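ATP-dependent DNA helicase (Mycobacterium smegmatis, PDB 5V9X) probably couples ATP hydrolysis to 3'-to-5' movement along single-stranded DNA, unwinding RNA:DNA hybrids as it tracks. Local coordinates at residues L101-L106 with E168-M173; R186-D191 with L207-L212; V262-M267 with W276-E281. All blocks are in the same frame, centred on the assembly; numbering follows the deposited sequence.

Contact 1 (L101-L106 with E168-M173); sequences LYVSPL and ESLFLM. With nucleotides of chain B.
Leu-101 and Leu-170 meet through their methyl ends, the CD2 of Leu-101 lying 3.7 Å from CD1 of Leu-170 and 4.0 Å from its CD2, so one methyl faces the fork of the other leucine. The two side chains approach at a slant. Two residues along the strand, Val-103 puts its CG2 4.3 Å from Leu-170 CD2. With CG of Leu-170 trans to its backbone N (chi1 179°), the fork extends from helix 167-174 to span both strand residues; branched aliphatic chains suit this buried strand-helix face. One residue back on the helix, Ser-169 turns to the DNA: its OG donates to OP1 of DC10 of chain B at 2.6 Å. The strand leads into the SPL sequence, which matches helicase motif Ia, and the loop is held by Ser-104 OG, which donates to the O of Leu-106 at 2.8 Å, in the carbonyl plane and on a lone pair. Leu-106 lays its CD2 against the sugar of DT8 of chain B, and Glu-168 CB lies 3.7 Å from C5' of DC10 of chain B. Farther out, Arg-201 makes a salt bridge with Glu-168 and a hydrogen bond with the O of Pro-105, tying helix to loop. Apolar contacts thus help seat the helix on the sheet, while the polar grip on DNA uses backbone phosphate, a chemistry consistent with tracking that depends little on base sequence.

Contact 2 (R186-D191 with L207-L212); sequences RTVIVD and LSLERL
Val-188 packs against Leu-209 and Leu-212 in a beta-alpha-beta crossover of the first RecA-like domain, where strand 187-191 passes through helix 200-213 to the neighbouring parallel strand 221-226. Helix and strand segments run antiparallel, at 174°, with axes 11.6 Å apart, as expected of a helix returning over a parallel sheet. From the CB of Val-188, directed at the helix, the side chain divides at once. CG1, trans to the backbone N (chi1 170°), goes to Leu-209, where it finds CD2 at 3.9 Å, the two chains slanting past each other. CG2 takes the other branch and meets Leu-212 end on, reaching its CD2 at 3.7 Å. Leucines three positions apart face the same side of a helix, which lets one valine serve both. A beta-branched residue suits the extended strand, and its two methyls, leaving CB in different directions, give each leucine its own partner. Just along the chain from Val-190 comes Asp-191, the first residue of the DEVH sequence that matches helicase motif II; its OD2 is hydrogen-bonded to Tyr-102 OH of the adjacent strand. On the helix's other flanks, Glu-210 forms a salt bridge with Arg-222, and Arg-211 lies against Phe-171. Next to the motif, Val-190 adds the last touch, its CG2 standing 4.2 Å from CD1 of Leu-209.

Contact 3 (V262-M267 with W276-E281); sequences VPVPDM and WPDVEE. With nucleotides of chain B.
The carboxylate of Asp-278 presents one face to Val-264, whose CG1 sits almost squarely above it, 3.7 Å from CG and at similar distances from both oxygens. The two side chains cross at about a right angle. Beside it the puckered ring of Pro-263 lays its CB and CG against the backbone O of Asp-278, CG at 3.6 Å, while CB also meets the CB of Asp-278 at 3.7 Å. The same CG is also 4.1 Å from Val-279 CG2. The other flat group is the indole of Trp-276, which turns from the loop to the DNA. At its edge, near the ring plane, NE1 donates to OP2 of DC4 of chain B at 2.7 Å, in a bond bent to 140°; C5' of DC3 of chain B approaches obliquely. Arg-305 makes a cation-pi contact with the same ring. Tryptophan suits this place because its N-H grips a phosphate while its broad ring packs on the protein.

Residue types follow the start of the helix. Pro-277 fits the first turn, where no backbone N-H is required for an i to i-4 bond, and the acid of Asp-278 would probably be favoured by the helix dipole there. Its CG lies trans to the carbonyl carbon (chi1 -50°), which brings the carboxylate back beside Val-264.

Segment 262-267 leaves strand 256-262 of the second RecA-like sheet, where Val-262 is hydrogen-bonded through its backbone to Ala-658 and Tyr-660. Asn-664 of helix 661-676 holds both Val-264 O and Met-267 N, and Leu-436 of helix 433-448 touches Met-267. Helix 276-288 in turn lies along helix 300-318, where Leu-302 meets Trp-276 and Arg-309 meets Glu-280.

In the fold
From the N terminus, contact 1 closes first, 61 intervening residues bringing helix 167-174 back onto strand 100-103. Contact 2 follows directly, since strand 187-191 is the next element in the chain, and it closes a short loop of 15 residues through helix 200-213. Contact 3 closes the shortest, with eight residues between 262-267 and 276-281, in the connection from strand 256-262 to helix 276-288. All three are in series; none nests or crosses. Contacts 1 and 2 share one sheet, their strands being neighbours in it, and their centres are about 9 Å apart. Contact 3 lies beside the second RecA-like sheet, its centre about 42 Å from that of contact 1, yet both reach the same DNA strand.

Contact 1 (L101-L106 with E168-M173)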
loop_
_atom_site.group_PDB
_atom_site.type_symbol
_atom_site.label_atom_id
_atom_site.label_comp_id
_atom_site.label_asym_id
_atom_site.label_seq_id
_atom_site.Cartn_x
_atom_site.Cartn_y
_atom_site.Cartn_z
ATOM N N LEU A 101 9.337 18.477 -12.087
ATOM C CA LEU A 101 8.927 18.039 -10.756
ATOM C C LEU A 101 8.726 16.530 -10.782
ATOM O O LEU A 101 7.791 16.031 -11.417
ATOM C CB LEU A 101 7.652 18.752 -10.307
ATOM C CG LEU A 101 7.141 18.372 -8.912
ATOM C CD1 LEU A 101 8.129 18.794 -7.836
ATOM C CD2 LEU A 101 5.771 18.973 -8.651
ATOM N N TYR A 102 9.603 15.806 -10.094
ATOM C CA TYR A 102 9.487 14.364 -9.934
ATOM C C TYR A 102 8.957 14.065 -8.538
ATOM O O TYR A 102 9.492 14.571 -7.546
ATOM C CB TYR A 102 10.841 13.685 -10.156
ATOM C CG TYR A 102 10.883 12.219 -9.778
ATOM C CD1 TYR A 102 11.100 11.828 -8.463
ATOM C CD2 TYR A 102 10.729 11.227 -10.738
ATOM C CE1 TYR A 102 11.144 10.498 -8.111
ATOM C CE2 TYR A 102 10.777 9.890 -10.393
ATOM C CZ TYR A 102 10.982 9.530 -9.075
ATOM O OH TYR A 102 11.032 8.203 -8.710
ATOM N N VAL A 103 7.914 13.239 -8.461
ATOM C CA VAL A 103 7.286 12.873 -7.196
ATOM C C VAL A 103 7.432 11.372 -6.994
ATOM O O VAL A 103 7.046 10.583 -7.865
ATOM C CB VAL A 103 5.803 13.284 -7.154
ATOM C CG1 VAL A 103 5.178 12.873 -5.831
ATOM C CG2 VAL A 103 5.658 14.782 -7.372
ATOM N N SER A 104 7.981 10.982 -5.842
ATOM C CA SER A 104 8.135 9.589 -5.458
ATOM C C SER A 104 7.408 9.314 -4.148
ATOM O O SER A 104 7.500 10.113 -3.210
ATOM C CB SER A 104 9.614 9.214 -5.296
ATOM O OG SER A 104 9.748 7.917 -4.736
ATOM N N PRO A 105 6.684 8.196 -4.049
ATOM C CA PRO A 105 6.036 7.859 -2.771
ATOM C C PRO A 105 7.012 7.414 -1.696
ATOM O O PRO A 105 6.649 7.430 -0.512
ATOM C CB PRO A 105 5.070 6.730 -3.151
ATOM C CG PRO A 105 5.676 6.113 -4.372
ATOM C CD PRO A 105 6.368 7.228 -5.113
ATOM N N LEU A 106 8.232 7.026 -2.060
ATOM C CA LEU A 106 9.238 6.565 -1.113
ATOM C C LEU A 106 10.441 7.500 -1.126
ATOM O O LEU A 106 10.874 7.955 -2.191
ATOM C CB LEU A 106 9.687 5.137 -1.440
ATOM C CG LEU A 106 8.647 4.032 -1.248
ATOM C CD1 LEU A 106 9.161 2.719 -1.801
ATOM C CD2 LEU A 106 8.295 3.890 0.221
ATOM N N GLU A 168 3.632 14.298 0.215
ATOM C CA GLU A 168 3.485 15.059 1.452
ATOM C C GLU A 168 4.288 16.352 1.401
ATOM O O GLU A 168 3.792 17.420 1.777
ATOM C CB GLU A 168 3.916 14.203 2.648
ATOM C CG GLU A 168 2.959 13.073 3.015
ATOM C CD GLU A 168 2.988 11.914 2.031
ATOM O OE1 GLU A 168 3.900 11.869 1.176
ATOM O OE2 GLU A 168 2.093 11.043 2.114
ATOM N N SER A 169 5.535 16.279 0.933
ATOM C CA SER A 169 6.375 17.473 0.909
ATOM C C SER A 169 5.939 18.442 -0.182
ATOM O O SER A 169 6.037 19.662 -0.003
ATOM C CB SER A 169 7.840 17.087 0.733
ATOM O OG SER A 169 8.404 16.685 1.968
ATOM N N LEU A 170 5.460 17.927 -1.317
ATOM C CA LEU A 170 4.865 18.805 -2.320
ATOM C C LEU A 170 3.705 19.591 -1.727
ATOM O O LEU A 170 3.527 20.777 -2.027
ATOM C CB LEU A 170 4.393 17.997 -3.529
ATOM C CG LEU A 170 3.723 18.827 -4.628
ATOM C CD1 LEU A 170 4.704 19.847 -5.192
ATOM C CD2 LEU A 170 3.164 17.943 -5.734
ATOM N N PHE A 171 2.916 18.941 -0.871
ATOM C CA PHE A 171 1.840 19.627 -0.166
ATOM C C PHE A 171 2.383 20.760 0.697
ATOM O O PHE A 171 1.796 21.848 0.749
ATOM C CB PHE A 171 1.072 18.610 0.678
ATOM C CG PHE A 171 -0.098 19.182 1.426
ATOM C CD1 PHE A 171 -1.288 19.462 0.773
ATOM C CD2 PHE A 171 -0.023 19.393 2.794
ATOM C CE1 PHE A 171 -2.370 19.964 1.466
ATOM C CE2 PHE A 171 -1.102 19.895 3.490
ATOM C CZ PHE A 171 -2.276 20.179 2.826
ATOM N N LEU A 172 3.516 20.528 1.367
ATOM C CA LEU A 172 4.084 21.548 2.244
ATOM C C LEU A 172 4.569 22.756 1.453
ATOM O O LEU A 172 4.333 23.902 1.853
ATOM C CB LEU A 172 5.226 20.952 3.068
ATOM C CG LEU A 172 4.847 19.755 3.943
ATOM C CD1 LEU A 172 6.061 19.207 4.683
ATOM C CD2 LEU A 172 3.750 20.136 4.917
ATOM N N MET A 173 5.245 22.522 0.327
ATOM C CA MET A 173 5.740 23.635 -0.473
ATOM C C MET A 173 4.592 24.447 -1.056
ATOM O O MET A 173 4.675 25.677 -1.147
ATOM C CB MET A 173 6.652 23.118 -1.580
ATOM C CG MET A 173 7.851 22.340 -1.072
ATOM S SD MET A 173 8.966 21.882 -2.403
ATOM C CE MET A 173 9.449 23.506 -2.994
ATOM P P DG B 9 8.903 6.491 3.353
ATOM O OP1 DG B 9 9.861 6.607 2.231
ATOM O OP2 DG B 9 9.354 5.982 4.669
ATOM O "O5'" DG B 9 8.214 7.907 3.583
ATOM C "C5'" DG B 9 7.425 8.480 2.550
ATOM C "C4'" DG B 9 6.703 9.716 3.047
ATOM O "O4'" DG B 9 5.644 9.323 3.955
ATOM C "C3'" DG B 9 7.577 10.709 3.806
ATOM O "O3'" DG B 9 7.231 12.033 3.438
ATOM C "C2'" DG B 9 7.251 10.424 5.271
ATOM C "C1'" DG B 9 5.799 9.973 5.198
ATOM N N9 DG B 9 5.433 9.027 6.247
ATOM C C8 DG B 9 5.998 7.797 6.482
ATOM N N7 DG B 9 5.465 7.165 7.489
ATOM C C5 DG B 9 4.480 8.026 7.950
ATOM C C6 DG B 9 3.574 7.875 9.023
ATOM O O6 DG B 9 3.460 6.920 9.803
ATOM N N1 DG B 9 2.740 8.982 9.154
ATOM C C2 DG B 9 2.778 10.095 8.346
ATOM N N2 DG B 9 1.892 11.064 8.626
ATOM N N3 DG B 9 3.626 10.249 7.333
ATOM C C4 DG B 9 4.445 9.177 7.197
ATOM P P DC B 10 8.257 13.240 3.704
ATOM O OP1 DC B 10 8.029 14.249 2.646
ATOM O OP2 DC B 10 9.608 12.680 3.920
ATOM O "O5'" DC B 10 7.782 13.842 5.102
ATOM C "C5'" DC B 10 6.612 14.624 5.173
ATOM C "C4'" DC B 10 6.337 15.020 6.607
ATOM O "O4'" DC B 10 5.795 13.889 7.328
ATOM C "C3'" DC B 10 7.573 15.474 7.393
ATOM O "O3'" DC B 10 7.358 16.758 7.923
ATOM C "C2'" DC B 10 7.714 14.430 8.505
ATOM C "C1'" DC B 10 6.291 13.925 8.639
ATOM N N1 DC B 10 6.194 12.564 9.227
ATOM C C2 DC B 10 5.200 12.293 10.170
ATOM O O2 DC B 10 4.414 13.195 10.488
ATOM N N3 DC B 10 5.122 11.048 10.706
ATOM C C4 DC B 10 5.992 10.107 10.331
ATOM N N4 DC B 10 5.881 8.895 10.886
ATOM C C5 DC B 10 7.016 10.367 9.371
ATOM C C6 DC B 10 7.080 11.596 8.851
ATOM P P DT B 8 8.123 2.079 6.902
ATOM O OP1 DT B 8 9.569 1.853 6.705
ATOM O OP2 DT B 8 7.635 2.594 8.200
ATOM O "O5'" DT B 8 7.587 3.051 5.752
ATOM C "C5'" DT B 8 7.650 2.643 4.389
ATOM C "C4'" DT B 8 6.721 3.482 3.530
ATOM O "O4'" DT B 8 5.352 3.135 3.803
ATOM C "C3'" DT B 8 6.801 4.980 3.780
ATOM O "O3'" DT B 8 7.693 5.564 2.847
ATOM C "C2'" DT B 8 5.355 5.478 3.568
ATOM C "C1'" DT B 8 4.540 4.194 3.374
ATOM N N1 DT B 8 3.270 4.161 4.156
ATOM C C2 DT B 8 2.070 4.169 3.485
ATOM O O2 DT B 8 1.984 4.200 2.272
ATOM N N3 DT B 8 0.964 4.135 4.292
ATOM C C4 DT B 8 0.940 4.098 5.675
ATOM O O4 DT B 8 -0.109 4.070 6.312
ATOM C C5 DT B 8 2.234 4.093 6.315
ATOM C C7 DT B 8 2.335 4.053 7.810
ATOM C C6 DT B 8 3.323 4.125 5.534
#

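Contact 2 (R186-D191 with L207-L212)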
loop_
_atom_site.group_PDB
_atom_site.type_symbol
_atom_site.label_atom_id
_atom_site.label_comp_id
_atom_site.label_asym_id
_atom_site.label_seq_id
_atom_site.Cartn_x
_atom_site.Cartn_y
_atom_site.Cartn_z
ATOM N N ARG A 186 7.056 22.835 -15.911
ATOM C CA ARG A 186 6.487 22.396 -17.179
ATOM C C ARG A 186 6.184 20.906 -17.230
ATOM O O ARG A 186 5.261 20.505 -17.939
ATOM C CB ARG A 186 7.430 22.750 -18.336
ATOM C CG ARG A 186 7.627 24.245 -18.543
ATOM C CD ARG A 186 8.512 24.538 -19.746
ATOM N NE ARG A 186 8.683 25.974 -19.958
ATOM C CZ ARG A 186 9.442 26.508 -20.911
ATOM N NH1 ARG A 186 10.110 25.727 -21.750
ATOM N NH2 ARG A 186 9.533 27.825 -21.024
ATOM N N THR A 187 6.934 20.083 -16.502
ATOM C CA THR A 187 6.748 18.640 -16.495
ATOM C C THR A 187 6.552 18.161 -15.064
ATOM O O THR A 187 7.175 18.680 -14.134
ATOM C CB THR A 187 7.952 17.919 -17.131
ATOM O OG1 THR A 187 8.160 18.405 -18.463
ATOM C CG2 THR A 187 7.730 16.412 -17.179
ATOM N N VAL A 188 5.675 17.174 -14.894
ATOM C CA VAL A 188 5.450 16.524 -13.609
ATOM C C VAL A 188 5.514 15.019 -13.824
ATOM O O VAL A 188 4.683 14.455 -14.545
ATOM C CB VAL A 188 4.103 16.922 -12.981
ATOM C CG1 VAL A 188 3.807 16.047 -11.774
ATOM C CG2 VAL A 188 4.120 18.388 -12.582
ATOM N N ILE A 189 6.496 14.374 -13.201
ATOM C CA ILE A 189 6.654 12.926 -13.257
ATOM C C ILE A 189 6.126 12.341 -11.956
ATOM O O ILE A 189 6.548 12.752 -10.866
ATOM C CB ILE A 189 8.125 12.532 -13.482
ATOM C CG1 ILE A 189 8.694 13.249 -14.708
ATOM C CG2 ILE A 189 8.255 11.023 -13.635
ATOM C CD1 ILE A 189 10.157 12.952 -14.963
ATOM N N VAL A 190 5.199 11.397 -12.062
ATOM C CA VAL A 190 4.649 10.691 -10.914
ATOM C C VAL A 190 5.095 9.242 -11.041
ATOM O O VAL A 190 4.462 8.441 -11.740
ATOM C CB VAL A 190 3.124 10.812 -10.830
ATOM C CG1 VAL A 190 2.591 9.997 -9.659
ATOM C CG2 VAL A 190 2.717 12.270 -10.690
ATOM N N ASP A 191 6.193 8.907 -10.372
ATOM C CA ASP A 191 6.745 7.561 -10.419
ATOM C C ASP A 191 5.974 6.642 -9.479
ATOM O O ASP A 191 5.495 7.063 -8.424
ATOM C CB ASP A 191 8.221 7.582 -10.035
ATOM C CG ASP A 191 9.004 6.445 -10.650
ATOM O OD1 ASP A 191 8.385 5.431 -11.036
ATOM O OD2 ASP A 191 10.243 6.568 -10.746
ATOM N N LEU A 207 -5.039 16.409 -5.520
ATOM C CA LEU A 207 -5.392 17.803 -5.277
ATOM C C LEU A 207 -4.162 18.704 -5.270
ATOM O O LEU A 207 -4.224 19.839 -5.756
ATOM C CB LEU A 207 -6.159 17.931 -3.961
ATOM C CG LEU A 207 -7.593 17.401 -3.980
ATOM C CD1 LEU A 207 -8.256 17.600 -2.628
ATOM C CD2 LEU A 207 -8.398 18.080 -5.077
ATOM N N SER A 208 -3.044 18.224 -4.716
ATOM C CA SER A 208 -1.805 18.994 -4.768
ATOM C C SER A 208 -1.447 19.358 -6.204
ATOM O O SER A 208 -1.071 20.502 -6.489
ATOM C CB SER A 208 -0.664 18.205 -4.120
ATOM O OG SER A 208 -0.829 18.113 -2.716
ATOM N N LEU A 209 -1.579 18.399 -7.125
ATOM C CA LEU A 209 -1.240 18.656 -8.519
ATOM C C LEU A 209 -2.186 19.667 -9.159
ATOM O O LEU A 209 -1.758 20.458 -10.009
ATOM C CB LEU A 209 -1.242 17.348 -9.308
ATOM C CG LEU A 209 -0.182 16.320 -8.900
ATOM C CD1 LEU A 209 -0.292 15.057 -9.747
ATOM C CD2 LEU A 209 1.220 16.916 -8.991
ATOM N N GLU A 210 -3.466 19.663 -8.775
ATOM C CA GLU A 210 -4.384 20.666 -9.308
ATOM C C GLU A 210 -4.086 22.044 -8.731
ATOM O O GLU A 210 -4.198 23.055 -9.434
ATOM C CB GLU A 210 -5.833 20.267 -9.028
ATOM C CG GLU A 210 -6.344 19.114 -9.881
ATOM C CD GLU A 210 -6.312 19.418 -11.373
ATOM O OE1 GLU A 210 -6.100 18.474 -12.167
ATOM O OE2 GLU A 210 -6.499 20.594 -11.754
ATOM N N ARG A 211 -3.708 22.105 -7.452
ATOM C CA ARG A 211 -3.255 23.367 -6.875
ATOM C C ARG A 211 -1.994 23.865 -7.571
ATOM O O ARG A 211 -1.798 25.075 -7.729
ATOM C CB ARG A 211 -3.017 23.204 -5.376
ATOM C CG ARG A 211 -4.283 22.962 -4.572
ATOM C CD ARG A 211 -3.963 22.591 -3.134
ATOM N NE ARG A 211 -3.101 23.574 -2.485
ATOM C CZ ARG A 211 -2.584 23.423 -1.270
ATOM N NH1 ARG A 211 -2.842 22.328 -0.571
ATOM N NH2 ARG A 211 -1.808 24.365 -0.752
ATOM N N LEU A 212 -1.123 22.943 -7.991
ATOM C CA LEU A 212 0.035 23.324 -8.793
ATOM C C LEU A 212 -0.397 23.951 -10.113
ATOM O O LEU A 212 0.031 25.059 -10.456
ATOM C CB LEU A 212 0.920 22.102 -9.046
ATOM C CG LEU A 212 2.120 22.306 -9.979
ATOM C CD1 LEU A 212 3.174 23.192 -9.330
ATOM C CD2 LEU A 212 2.717 20.973 -10.393
#

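Contact 3 (V262-M267 with W276-E281)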
loop_
_atom_site.group_PDB
_atom_site.type_symbol
_atom_site.label_atom_id
_atom_site.label_comp_id
_atom_site.label_asym_id
_atom_site.label_seq_id
_atom_site.Cartn_x
_atom_site.Cartn_y
_atom_site.Cartn_z
ATOM N N VAL A 262 10.772 -24.123 1.981
ATOM C CA VAL A 262 10.365 -24.482 3.338
ATOM C C VAL A 262 11.466 -25.342 3.949
ATOM O O VAL A 262 11.648 -26.500 3.545
ATOM C CB VAL A 262 9.013 -25.214 3.346
ATOM C CG1 VAL A 262 8.735 -25.795 4.723
ATOM C CG2 VAL A 262 7.900 -24.268 2.932
ATOM N N PRO A 263 12.226 -24.824 4.920
ATOM C CA PRO A 263 13.417 -25.552 5.388
ATOM C C PRO A 263 13.116 -26.780 6.235
ATOM O O PRO A 263 14.006 -27.626 6.390
ATOM C CB PRO A 263 14.179 -24.495 6.205
ATOM C CG PRO A 263 13.568 -23.172 5.821
ATOM C CD PRO A 263 12.142 -23.473 5.495
ATOM N N VAL A 264 11.912 -26.914 6.784
ATOM C CA VAL A 264 11.616 -28.006 7.711
ATOM C C VAL A 264 10.788 -29.079 7.010
ATOM O O VAL A 264 10.025 -28.767 6.085
ATOM C CB VAL A 264 10.899 -27.487 8.969
ATOM C CG1 VAL A 264 11.781 -26.498 9.711
ATOM C CG2 VAL A 264 9.583 -26.841 8.603
ATOM N N PRO A 265 10.908 -30.353 7.412
ATOM C CA PRO A 265 10.153 -31.418 6.734
ATOM C C PRO A 265 8.682 -31.454 7.113
ATOM O O PRO A 265 7.845 -31.917 6.331
ATOM C CB PRO A 265 10.875 -32.695 7.185
ATOM C CG PRO A 265 11.444 -32.341 8.514
ATOM C CD PRO A 265 11.841 -30.893 8.417
ATOM N N ASP A 266 8.353 -30.978 8.312
ATOM C CA ASP A 266 6.974 -31.000 8.794
ATOM C C ASP A 266 6.760 -29.758 9.646
ATOM O O ASP A 266 7.267 -29.682 10.769
ATOM C CB ASP A 266 6.691 -32.274 9.588
ATOM C CG ASP A 266 5.223 -32.434 9.942
ATOM O OD1 ASP A 266 4.422 -31.526 9.639
ATOM O OD2 ASP A 266 4.869 -33.481 10.527
ATOM N N MET A 267 6.013 -28.790 9.113
ATOM C CA MET A 267 5.724 -27.576 9.864
ATOM C C MET A 267 4.731 -27.818 10.994
ATOM O O MET A 267 4.638 -26.989 11.905
ATOM C CB MET A 267 5.196 -26.490 8.924
ATOM C CG MET A 267 6.218 -26.027 7.900
ATOM S SD MET A 267 5.652 -24.675 6.851
ATOM C CE MET A 267 4.547 -25.542 5.749
ATOM N N TRP A 276 11.671 -20.301 12.861
ATOM C CA TRP A 276 12.609 -19.224 12.546
ATOM C C TRP A 276 14.057 -19.688 12.433
ATOM O O TRP A 276 14.735 -19.271 11.476
ATOM C CB TRP A 276 12.468 -18.105 13.582
ATOM C CG TRP A 276 11.224 -17.296 13.425
ATOM C CD1 TRP A 276 10.194 -17.195 14.311
ATOM C CD2 TRP A 276 10.875 -16.473 12.306
ATOM N NE1 TRP A 276 9.226 -16.356 13.817
ATOM C CE2 TRP A 276 9.621 -15.900 12.587
ATOM C CE3 TRP A 276 11.503 -16.164 11.096
ATOM C CZ2 TRP A 276 8.981 -15.035 11.702
ATOM C CZ3 TRP A 276 10.867 -15.306 10.219
ATOM C CH2 TRP A 276 9.618 -14.751 10.526
ATOM N N PRO A 277 14.602 -20.510 13.343
ATOM C CA PRO A 277 16.015 -20.911 13.195
ATOM C C PRO A 277 16.362 -21.536 11.849
ATOM O O PRO A 277 17.405 -21.200 11.272
ATOM C CB PRO A 277 16.205 -21.901 14.350
ATOM C CG PRO A 277 15.263 -21.432 15.384
ATOM C CD PRO A 277 14.049 -20.973 14.632
ATOM N N ASP A 278 15.520 -22.433 11.328
ATOM C CA ASP A 278 15.819 -23.049 10.039
ATOM C C ASP A 278 15.628 -22.070 8.890
ATOM O O ASP A 278 16.345 -22.148 7.886
ATOM C CB ASP A 278 14.947 -24.285 9.829
ATOM C CG ASP A 278 14.988 -25.229 11.009
ATOM O OD1 ASP A 278 14.444 -24.865 12.073
ATOM O OD2 ASP A 278 15.562 -26.333 10.877
ATOM N N VAL A 279 14.665 -21.154 9.014
ATOM C CA VAL A 279 14.486 -20.116 8.002
ATOM C C VAL A 279 15.702 -19.202 7.967
ATOM O O VAL A 279 16.294 -18.964 6.908
ATOM C CB VAL A 279 13.193 -19.322 8.271
ATOM C CG1 VAL A 279 13.111 -18.108 7.362
ATOM C CG2 VAL A 279 11.974 -20.216 8.090
ATOM N N GLU A 280 16.094 -18.679 9.133
ATOM C CA GLU A 280 17.255 -17.800 9.215
ATOM C C GLU A 280 18.510 -18.476 8.677
ATOM O O GLU A 280 19.382 -17.810 8.106
ATOM C CB GLU A 280 17.468 -17.361 10.665
ATOM C CG GLU A 280 16.313 -16.572 11.270
ATOM C CD GLU A 280 16.279 -16.658 12.787
ATOM O OE1 GLU A 280 17.068 -17.441 13.360
ATOM O OE2 GLU A 280 15.459 -15.949 13.408
ATOM N N GLU A 281 18.615 -19.795 8.845
ATOM C CA GLU A 281 19.769 -20.525 8.329
ATOM C C GLU A 281 19.829 -20.460 6.809
ATOM O O GLU A 281 20.867 -20.114 6.232
ATOM C CB GLU A 281 19.711 -21.977 8.798
ATOM C CG GLU A 281 20.881 -22.406 9.654
ATOM C CD GLU A 281 20.888 -23.899 9.897
ATOM O OE1 GLU A 281 19.955 -24.398 10.558
ATOM O OE2 GLU A 281 21.818 -24.574 9.406
ATOM P P DC B 4 6.184 -13.825 14.461
ATOM O OP1 DC B 4 6.293 -12.649 13.569
ATOM O OP2 DC B 4 7.383 -14.640 14.750
ATOM O "O5'" DC B 4 5.544 -13.341 15.849
ATOM C "C5'" DC B 4 4.407 -12.478 15.855
ATOM C "C4'" DC B 4 3.519 -12.759 17.058
ATOM O "O4'" DC B 4 3.338 -14.180 17.185
ATOM C "C3'" DC B 4 4.084 -12.300 18.401
ATOM O "O3'" DC B 4 3.491 -11.059 18.782
ATOM C "C2'" DC B 4 3.711 -13.425 19.388
ATOM C "C1'" DC B 4 3.012 -14.474 18.517
ATOM N N1 DC B 4 3.447 -15.874 18.807
ATOM C C2 DC B 4 2.739 -16.646 19.738
ATOM O O2 DC B 4 1.758 -16.153 20.309
ATOM N N3 DC B 4 3.150 -17.915 19.986
ATOM C C4 DC B 4 4.212 -18.411 19.348
ATOM N N4 DC B 4 4.580 -19.665 19.626
ATOM C C5 DC B 4 4.945 -17.640 18.397
ATOM C C6 DC B 4 4.531 -16.391 18.160
ATOM P P DC B 3 6.501 -20.224 15.253
ATOM O OP1 DC B 3 7.616 -20.734 14.425
ATOM O OP2 DC B 3 6.780 -19.626 16.576
ATOM O "O5'" DC B 3 5.687 -19.164 14.369
ATOM C "C5'" DC B 3 6.405 -18.229 13.561
ATOM C "C4'" DC B 3 5.523 -17.069 13.117
ATOM O "O4'" DC B 3 4.356 -17.570 12.412
ATOM C "C3'" DC B 3 4.994 -16.170 14.238
ATOM O "O3'" DC B 3 5.069 -14.802 13.836
ATOM C "C2'" DC B 3 3.541 -16.624 14.377
ATOM C "C1'" DC B 3 3.201 -16.957 12.934
ATOM N N1 DC B 3 2.056 -17.900 12.786
ATOM C C2 DC B 3 0.818 -17.426 12.336
ATOM O O2 DC B 3 0.691 -16.224 12.070
ATOM N N3 DC B 3 -0.210 -18.300 12.203
ATOM C C4 DC B 3 -0.034 -19.589 12.498
ATOM N N4 DC B 3 -1.077 -20.412 12.352
ATOM C C5 DC B 3 1.220 -20.089 12.958
ATOM C C6 DC B 3 2.227 -19.220 13.083
#